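Local atomic coordinates of BPH (Thiobacillus denitrificans, PDB entry 5OVS), a protein that assembles into a tetradecameric double ring homologous to the proteasome and probably degrades proteins as an N-terminal threonine hydrolase. Residues K[101-113]-K[123-137]. Residues are numbered along the deposited sequence; the frame is centred on the assembly and turned at random.
Sequences EDDLESSRMDVLI and AAHRTVQEFSKFYAY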
# COMPACT_ATOMS: atom_id res chain seq x y z
N GLU K 101 -8.92 14.09 -7.08
CA GLU K 101 -7.86 14.05 -8.08
C GLU K 101 -7.78 15.37 -8.88
O GLU K 101 -6.81 16.12 -8.74
CB GLU K 101 -8.07 12.85 -9.02
N ASP K 102 -8.80 15.65 -9.70
CA ASP K 102 -8.85 16.85 -10.56
C ASP K 102 -9.54 18.04 -9.88
O ASP K 102 -10.17 17.88 -8.84
CB ASP K 102 -9.64 16.55 -11.85
CG ASP K 102 -8.91 15.60 -12.79
OD1 ASP K 102 -7.67 15.62 -12.83
OD2 ASP K 102 -9.60 14.85 -13.52
N ASP K 103 -9.43 19.22 -10.49
CA ASP K 103 -10.19 20.40 -10.05
C ASP K 103 -11.67 20.17 -10.24
O ASP K 103 -12.45 20.33 -9.30
CB ASP K 103 -9.81 21.65 -10.85
CG ASP K 103 -8.65 22.41 -10.25
OD1 ASP K 103 -8.06 21.93 -9.27
OD2 ASP K 103 -8.34 23.51 -10.77
N LEU K 104 -12.04 19.81 -11.46
CA LEU K 104 -13.43 19.57 -11.83
C LEU K 104 -13.63 18.14 -12.31
O LEU K 104 -12.66 17.40 -12.56
CB LEU K 104 -13.83 20.54 -12.95
CG LEU K 104 -13.69 22.03 -12.65
CD1 LEU K 104 -13.57 22.83 -13.93
CD2 LEU K 104 -14.86 22.52 -11.82
N GLU K 105 -14.89 17.74 -12.44
CA GLU K 105 -15.22 16.43 -12.99
C GLU K 105 -14.90 16.44 -14.48
O GLU K 105 -15.18 17.41 -15.18
CB GLU K 105 -16.70 16.08 -12.75
CG GLU K 105 -17.03 15.65 -11.32
CD GLU K 105 -18.51 15.35 -11.10
OE1 GLU K 105 -19.22 15.07 -12.09
OE2 GLU K 105 -18.98 15.37 -9.94
N SER K 106 -14.28 15.36 -14.94
CA SER K 106 -14.04 15.16 -16.36
C SER K 106 -15.33 14.69 -17.04
O SER K 106 -16.09 13.91 -16.47
CB SER K 106 -12.94 14.10 -16.54
OG SER K 106 -12.51 14.03 -17.89
N SER K 107 -15.57 15.17 -18.25
CA SER K 107 -16.57 14.55 -19.11
C SER K 107 -15.94 13.42 -19.96
O SER K 107 -16.64 12.76 -20.72
CB SER K 107 -17.25 15.61 -19.99
OG SER K 107 -17.85 16.62 -19.18
N ARG K 108 -14.63 13.22 -19.81
CA ARG K 108 -13.89 12.14 -20.46
C ARG K 108 -13.77 12.24 -21.98
O ARG K 108 -13.27 11.30 -22.61
CB ARG K 108 -14.46 10.77 -20.09
CG ARG K 108 -14.62 10.54 -18.60
CD ARG K 108 -13.30 10.56 -17.87
NE ARG K 108 -13.46 9.88 -16.58
CZ ARG K 108 -13.02 8.66 -16.29
NH1 ARG K 108 -12.34 7.93 -17.17
NH2 ARG K 108 -13.25 8.16 -15.07
N MET K 109 -14.19 13.35 -22.57
CA MET K 109 -14.02 13.54 -23.99
C MET K 109 -13.56 14.96 -24.25
O MET K 109 -13.85 15.88 -23.50
CB MET K 109 -15.32 13.24 -24.73
CG MET K 109 -16.52 13.87 -24.08
SD MET K 109 -17.95 13.92 -25.16
CE MET K 109 -19.09 14.78 -24.09
N ASP K 110 -12.80 15.11 -25.32
CA ASP K 110 -12.44 16.42 -25.82
C ASP K 110 -13.16 16.55 -27.15
O ASP K 110 -13.27 15.57 -27.89
CB ASP K 110 -10.93 16.49 -26.00
CG ASP K 110 -10.16 16.27 -24.71
OD1 ASP K 110 -10.49 16.92 -23.69
OD2 ASP K 110 -9.22 15.47 -24.70
N VAL K 111 -13.70 17.72 -27.46
CA VAL K 111 -14.34 17.89 -28.77
C VAL K 111 -13.94 19.17 -29.47
O VAL K 111 -13.54 20.14 -28.84
CB VAL K 111 -15.88 17.82 -28.71
CG1 VAL K 111 -16.31 16.58 -27.95
CG2 VAL K 111 -16.45 19.09 -28.10
N LEU K 112 -14.02 19.13 -30.80
CA LEU K 112 -13.92 20.33 -31.62
C LEU K 112 -15.30 20.58 -32.25
O LEU K 112 -16.00 19.64 -32.61
CB LEU K 112 -12.83 20.15 -32.66
CG LEU K 112 -11.45 19.82 -32.07
CD1 LEU K 112 -10.48 19.47 -33.18
CD2 LEU K 112 -10.91 20.97 -31.25
N ILE K 113 -15.69 21.85 -32.33
CA ILE K 113 -17.00 22.26 -32.85
C ILE K 113 -16.79 23.30 -33.95
O ILE K 113 -16.32 24.40 -33.68
CB ILE K 113 -17.85 22.90 -31.76
CG1 ILE K 113 -18.12 21.87 -30.67
CG2 ILE K 113 -19.17 23.44 -32.34
CD1 ILE K 113 -18.61 22.48 -29.38
N ALA K 123 -12.56 20.93 -23.94
CA ALA K 123 -11.76 19.86 -23.38
C ALA K 123 -12.60 19.15 -22.32
O ALA K 123 -13.69 19.62 -21.95
CB ALA K 123 -10.47 20.40 -22.79
N ALA K 124 -12.09 18.02 -21.83
CA ALA K 124 -12.82 17.12 -20.92
C ALA K 124 -13.33 17.79 -19.64
O ALA K 124 -14.37 17.39 -19.11
CB ALA K 124 -11.95 15.92 -20.58
N HIS K 125 -12.61 18.80 -19.15
CA HIS K 125 -13.02 19.52 -17.96
C HIS K 125 -13.88 20.76 -18.28
O HIS K 125 -13.93 21.72 -17.49
CB HIS K 125 -11.79 19.87 -17.14
CG HIS K 125 -11.03 18.67 -16.66
ND1 HIS K 125 -9.94 18.15 -17.34
CD2 HIS K 125 -11.23 17.85 -15.60
CE1 HIS K 125 -9.50 17.08 -16.70
NE2 HIS K 125 -10.26 16.88 -15.64
N ARG K 126 -14.57 20.72 -19.42
CA ARG K 126 -15.46 21.79 -19.91
C ARG K 126 -14.77 23.14 -20.16
O ARG K 126 -15.40 24.20 -20.11
CB ARG K 126 -16.72 21.89 -19.04
CG ARG K 126 -17.64 20.70 -19.31
CD ARG K 126 -18.66 20.44 -18.21
NE ARG K 126 -18.09 20.43 -16.87
CZ ARG K 126 -17.30 19.48 -16.38
NH1 ARG K 126 -16.95 18.42 -17.12
NH2 ARG K 126 -16.84 19.58 -15.14
N THR K 127 -13.49 23.06 -20.48
CA THR K 127 -12.71 24.20 -20.90
C THR K 127 -13.07 24.55 -22.32
O THR K 127 -12.60 23.90 -23.24
CB THR K 127 -11.20 23.85 -20.90
OG1 THR K 127 -10.86 23.21 -19.67
CG2 THR K 127 -10.35 25.10 -21.12
N VAL K 128 -13.90 25.57 -22.49
CA VAL K 128 -14.34 25.99 -23.82
C VAL K 128 -13.41 27.05 -24.38
O VAL K 128 -13.12 28.03 -23.71
CB VAL K 128 -15.76 26.59 -23.81
CG1 VAL K 128 -16.20 26.92 -25.23
CG2 VAL K 128 -16.74 25.66 -23.13
N GLN K 129 -13.02 26.88 -25.63
CA GLN K 129 -12.07 27.78 -26.27
C GLN K 129 -12.53 28.12 -27.67
O GLN K 129 -13.11 27.28 -28.35
CB GLN K 129 -10.66 27.13 -26.29
CG GLN K 129 -10.18 26.81 -24.89
CD GLN K 129 -8.72 26.36 -24.82
OE1 GLN K 129 -8.35 25.28 -25.31
NE2 GLN K 129 -7.90 27.17 -24.17
N GLU K 130 -12.31 29.36 -28.10
CA GLU K 130 -12.45 29.70 -29.52
C GLU K 130 -11.06 29.77 -30.09
O GLU K 130 -10.18 30.37 -29.48
CB GLU K 130 -13.15 31.04 -29.74
CG GLU K 130 -13.34 31.34 -31.22
CD GLU K 130 -14.18 32.57 -31.52
OE1 GLU K 130 -14.51 33.33 -30.59
OE2 GLU K 130 -14.49 32.77 -32.70
N PHE K 131 -10.87 29.15 -31.25
CA PHE K 131 -9.55 29.10 -31.86
C PHE K 131 -9.44 30.11 -32.98
O PHE K 131 -10.42 30.40 -33.66
CB PHE K 131 -9.25 27.69 -32.34
CG PHE K 131 -9.23 26.69 -31.23
CD1 PHE K 131 -8.28 26.77 -30.22
CD2 PHE K 131 -10.18 25.66 -31.18
CE1 PHE K 131 -8.28 25.87 -29.18
CE2 PHE K 131 -10.17 24.75 -30.13
CZ PHE K 131 -9.22 24.85 -29.13
N SER K 132 -8.23 30.64 -33.16
CA SER K 132 -8.00 31.72 -34.11
C SER K 132 -7.52 31.19 -35.46
O SER K 132 -7.69 31.83 -36.48
CB SER K 132 -7.03 32.76 -33.52
OG SER K 132 -5.77 32.21 -33.10
N LYS K 133 -6.95 29.98 -35.47
CA LYS K 133 -6.26 29.45 -36.65
C LYS K 133 -6.58 27.97 -36.81
O LYS K 133 -7.31 27.59 -37.72
CB LYS K 133 -4.74 29.64 -36.50
CG LYS K 133 -4.27 31.09 -36.49
CD LYS K 133 -2.85 31.15 -35.95
CE LYS K 133 -2.14 32.46 -36.24
NZ LYS K 133 -2.37 33.50 -35.21
N PHE K 134 -6.04 27.15 -35.92
CA PHE K 134 -6.30 25.73 -35.92
C PHE K 134 -6.16 25.14 -34.52
O PHE K 134 -5.66 25.80 -33.62
CB PHE K 134 -5.39 25.01 -36.90
CG PHE K 134 -3.91 25.17 -36.63
CD1 PHE K 134 -3.25 24.30 -35.77
CD2 PHE K 134 -3.17 26.12 -37.30
CE1 PHE K 134 -1.88 24.41 -35.55
CE2 PHE K 134 -1.80 26.24 -37.09
CZ PHE K 134 -1.15 25.39 -36.21
N TYR K 135 -6.64 23.91 -34.34
CA TYR K 135 -6.29 23.12 -33.17
C TYR K 135 -6.64 21.66 -33.41
O TYR K 135 -7.21 21.31 -34.45
CB TYR K 135 -6.95 23.65 -31.87
CG TYR K 135 -6.14 23.34 -30.62
CD1 TYR K 135 -4.80 23.72 -30.52
CD2 TYR K 135 -6.70 22.65 -29.55
CE1 TYR K 135 -4.05 23.42 -29.40
CE2 TYR K 135 -5.96 22.34 -28.42
CZ TYR K 135 -4.64 22.73 -28.35
OH TYR K 135 -3.90 22.45 -27.23
N ALA K 136 -6.24 20.80 -32.47
CA ALA K 136 -6.44 19.35 -32.57
C ALA K 136 -6.60 18.74 -31.19
O ALA K 136 -6.02 19.23 -30.24
CB ALA K 136 -5.27 18.70 -33.28
N TYR K 137 -7.40 17.67 -31.09
CA TYR K 137 -7.57 16.90 -29.85
C TYR K 137 -7.46 15.43 -30.18
O TYR K 137 -7.42 15.04 -31.36
CB TYR K 137 -8.94 17.14 -29.21
CG TYR K 137 -9.09 18.38 -28.35
CD1 TYR K 137 -8.13 18.73 -27.40
CD2 TYR K 137 -10.24 19.20 -28.46
CE1 TYR K 137 -8.28 19.85 -26.60
CE2 TYR K 137 -10.39 20.34 -27.68
CZ TYR K 137 -9.42 20.66 -26.75
OH TYR K 137 -9.58 21.78 -25.98
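A bend at chi3 (-48°) in Arg126 swings its guanidinium end-on against the backbone carbonyl of Glu105, while in Asp110 the first torsion (-60°) sets CG beside the backbone N, so that Ala124 N donates to Asp110 OD1 at 2.7 Å, nearly in line with its C-O bond. Both groups pin the type I turn Ala123-Arg126 to the loop before strand 111-115, in the proteasome-like sandwich of two beta sheets flanked by helices. NH2 of Arg126 meets Glu105 O at 2.7 Å on a lone pair in the carbonyl plane; NH1 reaches the same oxygen and also Ser107 OG, which bonds His85 of helix 74-91 as well. With an alanine at Arg126, Glu105 O would probably lose both guanidinium donors and Ser107 OG one partner, weakening the tie between turn and loop. Between the backbones, Ser107 N gives Ala124 O a nearly straight bond (173°). At the outer end His125 NE2 points within its ring plane at Asp102 OD2 (3.0 Å), entering from above the carboxylate, though Asp102 is poorly ordered and its orientation less certain. Leading into the sheet sandwich, Asp110 CB lies over one face of Tyr137, 3.8 Å from the ring centroid. Deeper still, Leu112 CD2 bridges two rings, 3.4 Å from Tyr137 CD2 and 4.0 Å from Phe131 CE2.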